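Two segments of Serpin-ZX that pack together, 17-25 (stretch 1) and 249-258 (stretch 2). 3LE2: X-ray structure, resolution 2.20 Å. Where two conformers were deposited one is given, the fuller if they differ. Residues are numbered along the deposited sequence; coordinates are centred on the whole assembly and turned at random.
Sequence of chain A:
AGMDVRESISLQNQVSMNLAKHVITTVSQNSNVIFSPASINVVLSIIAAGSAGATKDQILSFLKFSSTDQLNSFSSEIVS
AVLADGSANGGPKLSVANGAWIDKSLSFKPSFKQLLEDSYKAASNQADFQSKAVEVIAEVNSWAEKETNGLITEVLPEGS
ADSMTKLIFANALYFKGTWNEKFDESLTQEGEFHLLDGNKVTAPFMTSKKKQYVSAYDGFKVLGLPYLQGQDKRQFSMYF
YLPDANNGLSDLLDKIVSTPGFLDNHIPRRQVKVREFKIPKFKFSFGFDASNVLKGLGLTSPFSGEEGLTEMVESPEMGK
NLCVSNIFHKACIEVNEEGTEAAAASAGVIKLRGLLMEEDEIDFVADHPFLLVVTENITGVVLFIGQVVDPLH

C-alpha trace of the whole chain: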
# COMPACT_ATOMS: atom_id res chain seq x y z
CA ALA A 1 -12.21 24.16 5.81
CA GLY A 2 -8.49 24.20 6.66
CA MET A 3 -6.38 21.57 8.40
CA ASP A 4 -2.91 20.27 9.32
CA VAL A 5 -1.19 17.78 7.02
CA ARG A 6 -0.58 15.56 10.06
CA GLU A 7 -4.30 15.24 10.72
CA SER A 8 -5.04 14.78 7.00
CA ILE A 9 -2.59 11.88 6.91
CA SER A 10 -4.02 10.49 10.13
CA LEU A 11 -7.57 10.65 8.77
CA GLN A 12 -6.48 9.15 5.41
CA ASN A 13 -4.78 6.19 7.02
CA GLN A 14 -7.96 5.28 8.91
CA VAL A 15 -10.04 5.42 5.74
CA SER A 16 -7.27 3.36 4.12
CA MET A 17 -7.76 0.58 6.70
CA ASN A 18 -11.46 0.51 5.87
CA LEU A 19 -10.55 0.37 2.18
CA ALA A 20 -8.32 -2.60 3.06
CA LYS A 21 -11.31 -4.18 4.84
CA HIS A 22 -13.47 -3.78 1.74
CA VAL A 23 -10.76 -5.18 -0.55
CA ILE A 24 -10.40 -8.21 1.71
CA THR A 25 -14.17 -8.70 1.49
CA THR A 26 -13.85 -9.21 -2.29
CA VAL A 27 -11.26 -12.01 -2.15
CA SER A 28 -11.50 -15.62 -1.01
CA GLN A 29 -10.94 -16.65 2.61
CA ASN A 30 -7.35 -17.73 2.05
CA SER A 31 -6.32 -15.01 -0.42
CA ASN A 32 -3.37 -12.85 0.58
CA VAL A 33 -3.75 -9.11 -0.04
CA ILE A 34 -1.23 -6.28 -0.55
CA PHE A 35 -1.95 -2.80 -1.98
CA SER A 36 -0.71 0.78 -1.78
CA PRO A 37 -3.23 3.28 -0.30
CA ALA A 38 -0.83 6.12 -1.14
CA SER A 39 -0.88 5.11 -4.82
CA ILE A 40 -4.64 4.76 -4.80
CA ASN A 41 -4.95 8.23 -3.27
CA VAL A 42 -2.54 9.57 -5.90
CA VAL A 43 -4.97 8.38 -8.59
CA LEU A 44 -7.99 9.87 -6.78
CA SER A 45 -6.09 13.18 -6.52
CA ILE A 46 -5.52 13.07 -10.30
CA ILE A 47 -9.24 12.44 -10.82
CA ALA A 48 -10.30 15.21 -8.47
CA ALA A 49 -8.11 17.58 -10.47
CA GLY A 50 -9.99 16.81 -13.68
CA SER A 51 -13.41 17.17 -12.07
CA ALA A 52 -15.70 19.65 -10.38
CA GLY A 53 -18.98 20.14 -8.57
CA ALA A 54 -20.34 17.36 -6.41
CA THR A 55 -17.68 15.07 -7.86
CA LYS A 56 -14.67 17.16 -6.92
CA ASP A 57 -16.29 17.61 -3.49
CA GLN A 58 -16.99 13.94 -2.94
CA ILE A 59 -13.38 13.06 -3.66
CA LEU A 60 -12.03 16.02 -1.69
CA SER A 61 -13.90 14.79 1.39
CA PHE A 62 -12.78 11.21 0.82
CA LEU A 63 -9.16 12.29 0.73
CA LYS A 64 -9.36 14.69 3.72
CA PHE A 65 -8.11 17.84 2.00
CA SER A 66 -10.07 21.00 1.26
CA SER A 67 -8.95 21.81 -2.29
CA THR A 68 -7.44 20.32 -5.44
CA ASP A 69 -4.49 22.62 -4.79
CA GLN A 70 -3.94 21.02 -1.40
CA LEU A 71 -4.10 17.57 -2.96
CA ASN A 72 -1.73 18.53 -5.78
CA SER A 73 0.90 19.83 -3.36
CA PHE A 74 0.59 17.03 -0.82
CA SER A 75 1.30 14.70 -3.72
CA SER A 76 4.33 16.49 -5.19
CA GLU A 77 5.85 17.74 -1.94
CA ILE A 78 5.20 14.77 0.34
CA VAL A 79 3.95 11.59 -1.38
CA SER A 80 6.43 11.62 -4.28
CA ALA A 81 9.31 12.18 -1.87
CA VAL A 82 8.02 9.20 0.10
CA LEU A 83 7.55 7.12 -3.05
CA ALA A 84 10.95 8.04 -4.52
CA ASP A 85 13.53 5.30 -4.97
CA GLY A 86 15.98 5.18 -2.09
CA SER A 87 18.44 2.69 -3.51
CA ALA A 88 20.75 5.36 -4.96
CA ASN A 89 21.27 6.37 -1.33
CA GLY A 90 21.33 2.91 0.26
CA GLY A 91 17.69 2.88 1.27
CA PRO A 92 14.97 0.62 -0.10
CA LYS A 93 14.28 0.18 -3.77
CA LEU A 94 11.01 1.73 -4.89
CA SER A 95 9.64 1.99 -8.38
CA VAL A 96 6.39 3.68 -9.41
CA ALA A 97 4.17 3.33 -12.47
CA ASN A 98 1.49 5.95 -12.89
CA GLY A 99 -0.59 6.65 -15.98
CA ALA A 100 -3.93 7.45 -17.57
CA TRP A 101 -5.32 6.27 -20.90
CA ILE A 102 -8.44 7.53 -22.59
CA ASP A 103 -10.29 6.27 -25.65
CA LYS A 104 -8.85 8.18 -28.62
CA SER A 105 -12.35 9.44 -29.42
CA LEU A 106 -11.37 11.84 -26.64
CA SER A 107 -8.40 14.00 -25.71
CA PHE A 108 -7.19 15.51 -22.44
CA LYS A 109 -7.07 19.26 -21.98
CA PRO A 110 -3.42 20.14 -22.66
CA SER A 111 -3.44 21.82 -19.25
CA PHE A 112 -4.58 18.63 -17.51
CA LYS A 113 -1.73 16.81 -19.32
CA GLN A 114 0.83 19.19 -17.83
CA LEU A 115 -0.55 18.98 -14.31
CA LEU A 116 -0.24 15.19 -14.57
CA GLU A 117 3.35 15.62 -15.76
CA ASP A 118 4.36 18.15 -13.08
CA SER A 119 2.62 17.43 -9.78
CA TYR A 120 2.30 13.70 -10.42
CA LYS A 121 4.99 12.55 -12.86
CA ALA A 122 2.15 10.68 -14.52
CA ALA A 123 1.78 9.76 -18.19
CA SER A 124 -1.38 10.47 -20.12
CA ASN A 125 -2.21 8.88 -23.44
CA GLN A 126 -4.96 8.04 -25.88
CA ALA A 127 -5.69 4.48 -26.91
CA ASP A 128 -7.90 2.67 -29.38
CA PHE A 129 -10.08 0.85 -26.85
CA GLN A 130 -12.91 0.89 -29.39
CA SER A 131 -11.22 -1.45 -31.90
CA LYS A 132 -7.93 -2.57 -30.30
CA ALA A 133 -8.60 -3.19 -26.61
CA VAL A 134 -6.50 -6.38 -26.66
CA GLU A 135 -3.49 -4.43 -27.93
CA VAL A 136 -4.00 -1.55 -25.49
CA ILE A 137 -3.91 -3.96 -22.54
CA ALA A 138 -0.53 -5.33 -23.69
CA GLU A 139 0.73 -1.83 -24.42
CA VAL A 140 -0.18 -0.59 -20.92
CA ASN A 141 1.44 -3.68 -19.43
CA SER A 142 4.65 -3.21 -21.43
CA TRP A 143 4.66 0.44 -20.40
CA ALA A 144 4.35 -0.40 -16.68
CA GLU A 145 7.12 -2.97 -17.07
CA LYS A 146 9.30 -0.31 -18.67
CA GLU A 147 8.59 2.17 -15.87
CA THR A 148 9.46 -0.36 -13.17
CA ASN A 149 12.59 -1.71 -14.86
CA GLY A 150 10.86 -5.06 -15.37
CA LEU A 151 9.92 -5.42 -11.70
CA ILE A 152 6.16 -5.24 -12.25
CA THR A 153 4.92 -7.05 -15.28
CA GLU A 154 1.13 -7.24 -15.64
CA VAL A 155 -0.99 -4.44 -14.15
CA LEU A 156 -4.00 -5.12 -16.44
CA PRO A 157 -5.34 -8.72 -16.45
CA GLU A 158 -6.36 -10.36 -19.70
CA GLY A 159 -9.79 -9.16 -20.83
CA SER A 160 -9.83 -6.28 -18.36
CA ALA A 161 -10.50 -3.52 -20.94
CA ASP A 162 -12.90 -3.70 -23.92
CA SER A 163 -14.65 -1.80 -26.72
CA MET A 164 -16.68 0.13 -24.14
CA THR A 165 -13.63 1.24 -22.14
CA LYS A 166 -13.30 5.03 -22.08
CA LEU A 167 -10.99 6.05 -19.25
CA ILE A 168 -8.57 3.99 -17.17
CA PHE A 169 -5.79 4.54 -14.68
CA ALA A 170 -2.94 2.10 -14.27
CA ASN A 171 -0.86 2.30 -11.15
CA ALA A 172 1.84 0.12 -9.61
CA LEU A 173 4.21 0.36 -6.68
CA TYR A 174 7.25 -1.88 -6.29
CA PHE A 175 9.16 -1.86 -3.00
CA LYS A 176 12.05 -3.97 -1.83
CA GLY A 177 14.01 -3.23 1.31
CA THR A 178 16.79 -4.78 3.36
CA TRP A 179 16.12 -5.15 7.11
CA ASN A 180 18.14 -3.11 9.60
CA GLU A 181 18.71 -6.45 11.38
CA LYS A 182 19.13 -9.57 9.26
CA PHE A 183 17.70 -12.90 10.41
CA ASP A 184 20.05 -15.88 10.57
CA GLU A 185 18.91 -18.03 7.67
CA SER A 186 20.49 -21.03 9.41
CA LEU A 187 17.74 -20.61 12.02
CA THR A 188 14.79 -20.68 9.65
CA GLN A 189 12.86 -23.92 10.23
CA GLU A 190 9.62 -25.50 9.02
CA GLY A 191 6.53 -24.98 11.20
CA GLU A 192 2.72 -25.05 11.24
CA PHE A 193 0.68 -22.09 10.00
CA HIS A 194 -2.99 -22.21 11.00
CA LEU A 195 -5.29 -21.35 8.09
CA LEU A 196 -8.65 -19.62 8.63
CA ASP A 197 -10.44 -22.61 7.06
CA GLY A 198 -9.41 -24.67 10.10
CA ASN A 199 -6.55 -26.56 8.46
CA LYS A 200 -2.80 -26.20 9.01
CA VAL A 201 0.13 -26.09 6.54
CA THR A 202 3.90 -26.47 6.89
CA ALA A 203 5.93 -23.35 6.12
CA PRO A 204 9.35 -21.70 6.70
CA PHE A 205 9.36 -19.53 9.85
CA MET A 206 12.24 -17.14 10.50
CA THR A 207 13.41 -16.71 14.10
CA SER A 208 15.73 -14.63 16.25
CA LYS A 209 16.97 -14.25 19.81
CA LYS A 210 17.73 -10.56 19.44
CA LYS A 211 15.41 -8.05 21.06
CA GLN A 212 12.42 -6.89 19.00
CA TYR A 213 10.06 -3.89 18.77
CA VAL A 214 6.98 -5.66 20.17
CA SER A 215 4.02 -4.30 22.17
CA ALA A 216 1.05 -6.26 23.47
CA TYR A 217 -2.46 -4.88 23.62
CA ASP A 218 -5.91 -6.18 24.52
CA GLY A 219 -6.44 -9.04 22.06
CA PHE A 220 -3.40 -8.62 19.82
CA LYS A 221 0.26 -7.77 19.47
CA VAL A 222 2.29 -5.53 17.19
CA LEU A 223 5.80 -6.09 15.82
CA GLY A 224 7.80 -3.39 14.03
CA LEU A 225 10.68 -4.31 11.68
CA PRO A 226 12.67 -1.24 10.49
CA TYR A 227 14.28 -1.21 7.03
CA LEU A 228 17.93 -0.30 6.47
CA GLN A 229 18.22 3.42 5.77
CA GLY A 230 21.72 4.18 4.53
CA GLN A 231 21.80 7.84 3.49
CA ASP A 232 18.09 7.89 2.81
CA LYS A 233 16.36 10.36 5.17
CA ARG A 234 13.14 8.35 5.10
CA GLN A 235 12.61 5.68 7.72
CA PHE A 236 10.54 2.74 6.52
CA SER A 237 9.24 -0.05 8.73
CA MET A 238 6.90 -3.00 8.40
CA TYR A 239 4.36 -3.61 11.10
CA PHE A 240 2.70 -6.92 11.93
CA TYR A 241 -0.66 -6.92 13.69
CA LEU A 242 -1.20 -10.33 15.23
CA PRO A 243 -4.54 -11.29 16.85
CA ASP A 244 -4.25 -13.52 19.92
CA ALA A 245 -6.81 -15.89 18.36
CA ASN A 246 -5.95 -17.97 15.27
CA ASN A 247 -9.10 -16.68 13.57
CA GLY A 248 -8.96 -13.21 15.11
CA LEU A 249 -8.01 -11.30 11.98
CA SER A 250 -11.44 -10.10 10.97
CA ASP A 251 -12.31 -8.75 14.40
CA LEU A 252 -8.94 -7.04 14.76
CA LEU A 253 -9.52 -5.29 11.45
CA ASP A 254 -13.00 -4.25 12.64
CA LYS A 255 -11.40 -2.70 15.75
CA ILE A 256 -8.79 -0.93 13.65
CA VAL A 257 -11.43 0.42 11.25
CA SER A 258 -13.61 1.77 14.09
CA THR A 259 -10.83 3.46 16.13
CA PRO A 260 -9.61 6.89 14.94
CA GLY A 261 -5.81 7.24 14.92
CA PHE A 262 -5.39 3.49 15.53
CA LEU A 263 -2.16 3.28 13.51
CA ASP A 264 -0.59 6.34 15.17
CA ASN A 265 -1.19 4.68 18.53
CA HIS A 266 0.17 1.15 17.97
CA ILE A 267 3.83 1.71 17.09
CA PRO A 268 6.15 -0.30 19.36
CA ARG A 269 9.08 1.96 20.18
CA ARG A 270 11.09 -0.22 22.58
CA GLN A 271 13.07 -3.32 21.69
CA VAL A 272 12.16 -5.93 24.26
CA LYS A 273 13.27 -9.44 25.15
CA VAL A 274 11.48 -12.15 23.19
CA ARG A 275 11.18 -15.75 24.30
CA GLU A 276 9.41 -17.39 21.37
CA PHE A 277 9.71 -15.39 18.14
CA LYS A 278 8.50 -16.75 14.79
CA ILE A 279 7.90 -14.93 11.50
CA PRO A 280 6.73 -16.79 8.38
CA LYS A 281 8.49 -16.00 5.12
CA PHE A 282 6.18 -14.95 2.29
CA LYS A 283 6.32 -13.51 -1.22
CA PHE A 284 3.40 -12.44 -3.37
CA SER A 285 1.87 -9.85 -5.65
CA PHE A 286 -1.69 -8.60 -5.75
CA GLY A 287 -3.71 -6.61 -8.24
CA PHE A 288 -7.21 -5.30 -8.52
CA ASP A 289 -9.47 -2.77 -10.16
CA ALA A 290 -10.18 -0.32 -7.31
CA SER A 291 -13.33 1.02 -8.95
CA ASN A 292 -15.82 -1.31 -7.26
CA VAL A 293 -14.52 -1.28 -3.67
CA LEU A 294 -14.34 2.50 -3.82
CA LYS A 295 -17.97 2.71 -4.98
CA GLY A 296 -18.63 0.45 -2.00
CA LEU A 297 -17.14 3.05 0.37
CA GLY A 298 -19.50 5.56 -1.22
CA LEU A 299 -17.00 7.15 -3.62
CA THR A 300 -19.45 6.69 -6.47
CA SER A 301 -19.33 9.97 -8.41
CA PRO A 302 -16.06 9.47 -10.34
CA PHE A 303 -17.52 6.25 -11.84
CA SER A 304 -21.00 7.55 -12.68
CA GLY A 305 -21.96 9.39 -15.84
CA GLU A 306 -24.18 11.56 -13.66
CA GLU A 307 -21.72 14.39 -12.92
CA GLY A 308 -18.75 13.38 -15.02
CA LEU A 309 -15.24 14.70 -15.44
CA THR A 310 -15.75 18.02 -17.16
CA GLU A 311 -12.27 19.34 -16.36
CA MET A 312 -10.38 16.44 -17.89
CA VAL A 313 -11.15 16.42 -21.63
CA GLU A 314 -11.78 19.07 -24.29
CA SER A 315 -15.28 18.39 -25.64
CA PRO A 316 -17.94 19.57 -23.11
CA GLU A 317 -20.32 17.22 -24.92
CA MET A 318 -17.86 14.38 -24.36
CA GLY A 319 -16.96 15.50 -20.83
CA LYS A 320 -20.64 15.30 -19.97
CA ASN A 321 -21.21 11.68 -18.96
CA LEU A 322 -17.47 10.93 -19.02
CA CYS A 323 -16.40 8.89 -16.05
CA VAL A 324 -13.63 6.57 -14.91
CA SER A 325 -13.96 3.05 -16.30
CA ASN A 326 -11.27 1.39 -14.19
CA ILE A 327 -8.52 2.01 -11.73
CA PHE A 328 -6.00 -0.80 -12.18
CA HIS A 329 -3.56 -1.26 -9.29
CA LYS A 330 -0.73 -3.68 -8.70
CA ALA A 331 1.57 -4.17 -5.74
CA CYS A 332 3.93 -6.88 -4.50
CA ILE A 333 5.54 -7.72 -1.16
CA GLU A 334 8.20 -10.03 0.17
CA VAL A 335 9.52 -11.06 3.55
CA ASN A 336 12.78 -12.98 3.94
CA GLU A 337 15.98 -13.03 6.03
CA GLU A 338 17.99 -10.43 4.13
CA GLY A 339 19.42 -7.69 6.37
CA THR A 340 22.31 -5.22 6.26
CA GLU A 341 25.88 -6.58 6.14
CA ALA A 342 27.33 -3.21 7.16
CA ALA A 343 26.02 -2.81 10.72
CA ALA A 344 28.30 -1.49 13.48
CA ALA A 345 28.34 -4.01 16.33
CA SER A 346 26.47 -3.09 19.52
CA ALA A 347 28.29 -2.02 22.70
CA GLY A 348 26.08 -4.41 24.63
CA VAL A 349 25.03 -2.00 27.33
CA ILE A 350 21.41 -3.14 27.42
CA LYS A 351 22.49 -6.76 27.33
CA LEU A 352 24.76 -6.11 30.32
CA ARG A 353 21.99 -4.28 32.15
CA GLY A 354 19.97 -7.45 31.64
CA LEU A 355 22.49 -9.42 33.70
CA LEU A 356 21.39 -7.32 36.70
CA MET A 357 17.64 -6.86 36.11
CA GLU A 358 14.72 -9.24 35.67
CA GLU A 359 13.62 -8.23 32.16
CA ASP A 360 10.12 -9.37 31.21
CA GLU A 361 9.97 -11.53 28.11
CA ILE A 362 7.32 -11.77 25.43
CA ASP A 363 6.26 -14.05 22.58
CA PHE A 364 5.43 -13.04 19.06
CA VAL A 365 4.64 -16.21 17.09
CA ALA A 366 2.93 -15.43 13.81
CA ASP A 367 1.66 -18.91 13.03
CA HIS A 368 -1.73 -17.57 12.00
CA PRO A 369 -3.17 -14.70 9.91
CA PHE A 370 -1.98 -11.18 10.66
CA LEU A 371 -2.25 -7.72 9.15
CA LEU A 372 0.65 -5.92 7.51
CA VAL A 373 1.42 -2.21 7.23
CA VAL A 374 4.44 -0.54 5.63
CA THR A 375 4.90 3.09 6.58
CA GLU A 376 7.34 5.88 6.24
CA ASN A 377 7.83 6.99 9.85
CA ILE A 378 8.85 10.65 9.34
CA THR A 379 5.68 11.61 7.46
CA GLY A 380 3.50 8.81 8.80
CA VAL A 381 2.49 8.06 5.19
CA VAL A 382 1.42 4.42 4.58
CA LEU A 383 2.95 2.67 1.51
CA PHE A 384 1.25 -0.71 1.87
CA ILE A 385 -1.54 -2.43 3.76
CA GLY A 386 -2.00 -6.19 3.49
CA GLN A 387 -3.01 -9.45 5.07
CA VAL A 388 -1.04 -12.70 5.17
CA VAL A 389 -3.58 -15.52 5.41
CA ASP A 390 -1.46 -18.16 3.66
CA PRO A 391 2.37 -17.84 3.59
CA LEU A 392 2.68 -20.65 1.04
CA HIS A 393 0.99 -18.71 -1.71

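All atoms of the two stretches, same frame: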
# COMPACT_ATOMS: atom_id res chain seq x y z
N MET A 17 -7.53 1.87 6.05
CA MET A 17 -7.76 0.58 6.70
C MET A 17 -9.15 0.04 6.36
O MET A 17 -9.34 -1.16 6.19
CB MET A 17 -7.60 0.67 8.21
CG MET A 17 -6.19 1.01 8.67
SD MET A 17 -4.92 -0.10 8.04
CE MET A 17 -5.37 -1.64 8.79
N ASN A 18 -10.13 0.94 6.27
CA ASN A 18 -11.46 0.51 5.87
C ASN A 18 -11.47 0.07 4.40
O ASN A 18 -12.10 -0.92 4.03
CB ASN A 18 -12.48 1.63 6.14
CG ASN A 18 -13.91 1.13 6.07
OD1 ASN A 18 -14.19 -0.06 6.24
ND2 ASN A 18 -14.83 2.04 5.80
N LEU A 19 -10.76 0.81 3.56
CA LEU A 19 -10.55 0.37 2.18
C LEU A 19 -9.95 -1.04 2.18
O LEU A 19 -10.46 -1.93 1.49
CB LEU A 19 -9.66 1.37 1.42
CG LEU A 19 -9.19 0.94 0.01
CD1 LEU A 19 -10.37 0.66 -0.88
CD2 LEU A 19 -8.29 2.01 -0.61
N ALA A 20 -8.91 -1.26 2.97
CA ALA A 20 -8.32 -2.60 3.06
C ALA A 20 -9.35 -3.65 3.49
O ALA A 20 -9.33 -4.78 3.00
CB ALA A 20 -7.13 -2.61 4.01
N LYS A 21 -10.24 -3.28 4.40
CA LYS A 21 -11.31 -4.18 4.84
C LYS A 21 -12.19 -4.54 3.66
O LYS A 21 -12.49 -5.72 3.44
CB LYS A 21 -12.15 -3.52 5.95
CG LYS A 21 -13.32 -4.35 6.48
CD LYS A 21 -12.87 -5.52 7.35
CE LYS A 21 -14.06 -6.24 7.99
NZ LYS A 21 -13.67 -7.38 8.87
N HIS A 22 -12.61 -3.53 2.91
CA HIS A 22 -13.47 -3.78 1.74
C HIS A 22 -12.78 -4.59 0.65
O HIS A 22 -13.42 -5.41 0.01
CB HIS A 22 -14.01 -2.47 1.17
CG HIS A 22 -15.04 -1.81 2.04
ND1 HIS A 22 -16.27 -1.41 1.56
CD2 HIS A 22 -15.02 -1.50 3.36
CE1 HIS A 22 -16.96 -0.86 2.55
NE2 HIS A 22 -16.23 -0.91 3.65
N VAL A 23 -11.49 -4.36 0.42
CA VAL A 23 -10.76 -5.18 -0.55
C VAL A 23 -10.75 -6.64 -0.10
O VAL A 23 -11.07 -7.54 -0.87
CB VAL A 23 -9.32 -4.71 -0.75
CG1 VAL A 23 -8.55 -5.73 -1.60
CG2 VAL A 23 -9.28 -3.31 -1.37
N ILE A 24 -10.40 -6.86 1.16
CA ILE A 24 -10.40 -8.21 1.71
C ILE A 24 -11.75 -8.90 1.56
O ILE A 24 -11.82 -10.12 1.40
CB ILE A 24 -9.93 -8.21 3.18
CG1 ILE A 24 -8.46 -7.76 3.23
CG2 ILE A 24 -10.08 -9.60 3.80
CD1 ILE A 24 -7.97 -7.37 4.61
N THR A 25 -12.83 -8.13 1.62
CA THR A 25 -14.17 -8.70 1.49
C THR A 25 -14.39 -9.31 0.10
O THR A 25 -15.14 -10.26 -0.05
CB THR A 25 -15.27 -7.65 1.80
OG1 THR A 25 -15.25 -7.35 3.20
CG2 THR A 25 -16.64 -8.19 1.46
N LEU A 249 -8.34 -12.36 12.93
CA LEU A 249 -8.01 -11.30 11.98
C LEU A 249 -9.18 -10.36 11.72
O LEU A 249 -9.04 -9.14 11.82
CB LEU A 249 -7.49 -11.87 10.65
CG LEU A 249 -6.84 -10.85 9.70
CD1 LEU A 249 -5.87 -9.99 10.50
CD2 LEU A 249 -6.11 -11.51 8.55
N SER A 250 -10.32 -10.92 11.37
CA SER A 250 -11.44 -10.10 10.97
C SER A 250 -11.86 -9.12 12.06
O SER A 250 -12.14 -7.96 11.79
CB SER A 250 -12.63 -10.98 10.56
OG SER A 250 -13.68 -10.17 10.07
N ASP A 251 -11.89 -9.60 13.30
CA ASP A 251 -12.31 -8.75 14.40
C ASP A 251 -11.27 -7.66 14.68
O ASP A 251 -11.63 -6.51 14.97
CB ASP A 251 -12.55 -9.60 15.66
CG ASP A 251 -13.88 -10.34 15.62
OD1 ASP A 251 -14.65 -10.18 14.64
OD2 ASP A 251 -14.16 -11.10 16.58
N LEU A 252 -10.00 -8.02 14.58
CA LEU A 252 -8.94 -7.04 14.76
C LEU A 252 -9.07 -5.93 13.74
O LEU A 252 -8.89 -4.77 14.07
CB LEU A 252 -7.58 -7.70 14.64
CG LEU A 252 -6.42 -6.70 14.70
CD1 LEU A 252 -6.49 -5.93 16.02
CD2 LEU A 252 -5.09 -7.44 14.55
N LEU A 253 -9.39 -6.29 12.50
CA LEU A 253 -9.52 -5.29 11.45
C LEU A 253 -10.77 -4.42 11.70
O LEU A 253 -10.77 -3.22 11.46
CB LEU A 253 -9.51 -5.93 10.05
CG LEU A 253 -9.46 -4.98 8.84
CD1 LEU A 253 -8.26 -4.00 8.89
CD2 LEU A 253 -9.46 -5.74 7.56
N ASP A 254 -11.83 -5.03 12.23
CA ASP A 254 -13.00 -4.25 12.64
C ASP A 254 -12.65 -3.20 13.70
O ASP A 254 -13.05 -2.05 13.60
CB ASP A 254 -14.10 -5.16 13.16
CG ASP A 254 -14.79 -5.93 12.05
OD1 ASP A 254 -14.64 -5.56 10.86
OD2 ASP A 254 -15.49 -6.91 12.38
N LYS A 255 -11.90 -3.62 14.72
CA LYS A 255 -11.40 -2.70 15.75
C LYS A 255 -10.58 -1.57 15.15
O LYS A 255 -10.81 -0.40 15.43
CB LYS A 255 -10.56 -3.44 16.78
CG LYS A 255 -9.79 -2.50 17.72
CD LYS A 255 -9.00 -3.30 18.77
CE LYS A 255 -9.89 -3.71 19.96
NZ LYS A 255 -9.13 -4.44 21.04
N ILE A 256 -9.61 -1.93 14.31
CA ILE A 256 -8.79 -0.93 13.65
C ILE A 256 -9.66 0.06 12.88
O ILE A 256 -9.51 1.26 13.04
CB ILE A 256 -7.75 -1.60 12.73
CG1 ILE A 256 -6.77 -2.40 13.59
CG2 ILE A 256 -7.03 -0.56 11.88
CD1 ILE A 256 -5.82 -3.24 12.81
N VAL A 257 -10.59 -0.44 12.08
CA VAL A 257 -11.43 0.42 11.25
C VAL A 257 -12.29 1.39 12.06
O VAL A 257 -12.55 2.51 11.63
CB VAL A 257 -12.30 -0.42 10.30
CG1 VAL A 257 -13.38 0.41 9.67
CG2 VAL A 257 -11.44 -1.05 9.23
N SER A 258 -12.71 0.97 13.25
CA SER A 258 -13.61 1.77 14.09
C SER A 258 -12.91 2.70 15.09
O SER A 258 -13.57 3.46 15.79
CB SER A 258 -14.57 0.83 14.83
OG SER A 258 -13.86 -0.13 15.60

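Two helices, 229 or more residues apart in sequence at every contact, cross at 146° between their N-to-C directions, with axes 9.2 Å apart at closest approach and 432 Å² buried in total. The spacing is tightest near Asn18 and Val257, whose CA atoms lie 5.4 Å apart; there the small valine fits directly against backbone, its CG2 3.7 Å from Met17 O, while its CG1 lies 3.6 Å from Asn18 OD1.

Lys21 is the central knob, seated among Ser250, Leu253, Asp254 and Val257. Its CB points toward the partner helix, and chi1 (179°, t), chi3 and chi4 are extended; with the single bend at chi2 (73°, p), the chain runs obliquely toward the N-terminal end of the partner helix. The aliphatic part thus covers leucine, with Lys21 CD 3.4 Å from Leu253 CD2, and NZ reaches the polar groups of Ser250 and Asp254. There Lys21 NZ forms a salt bridge with Asp254 OD1 at 2.9 Å, its hydrogen bond weak, and a second weak hydrogen bond to Ser250 O at 3.3 Å. Asp254 points its CB away, yet chi1 of -73° (m) brings its carboxylate nearer.

Met17, m at all three chi angles, folds so that CE lies 3.7 Å from both Leu253 CD1 and Ile256 CG2. Leu253 (t, p) also meets Ile24, CD2 to CD1 at 3.7 Å, extending the apolar patch to the partly exposed Ile24.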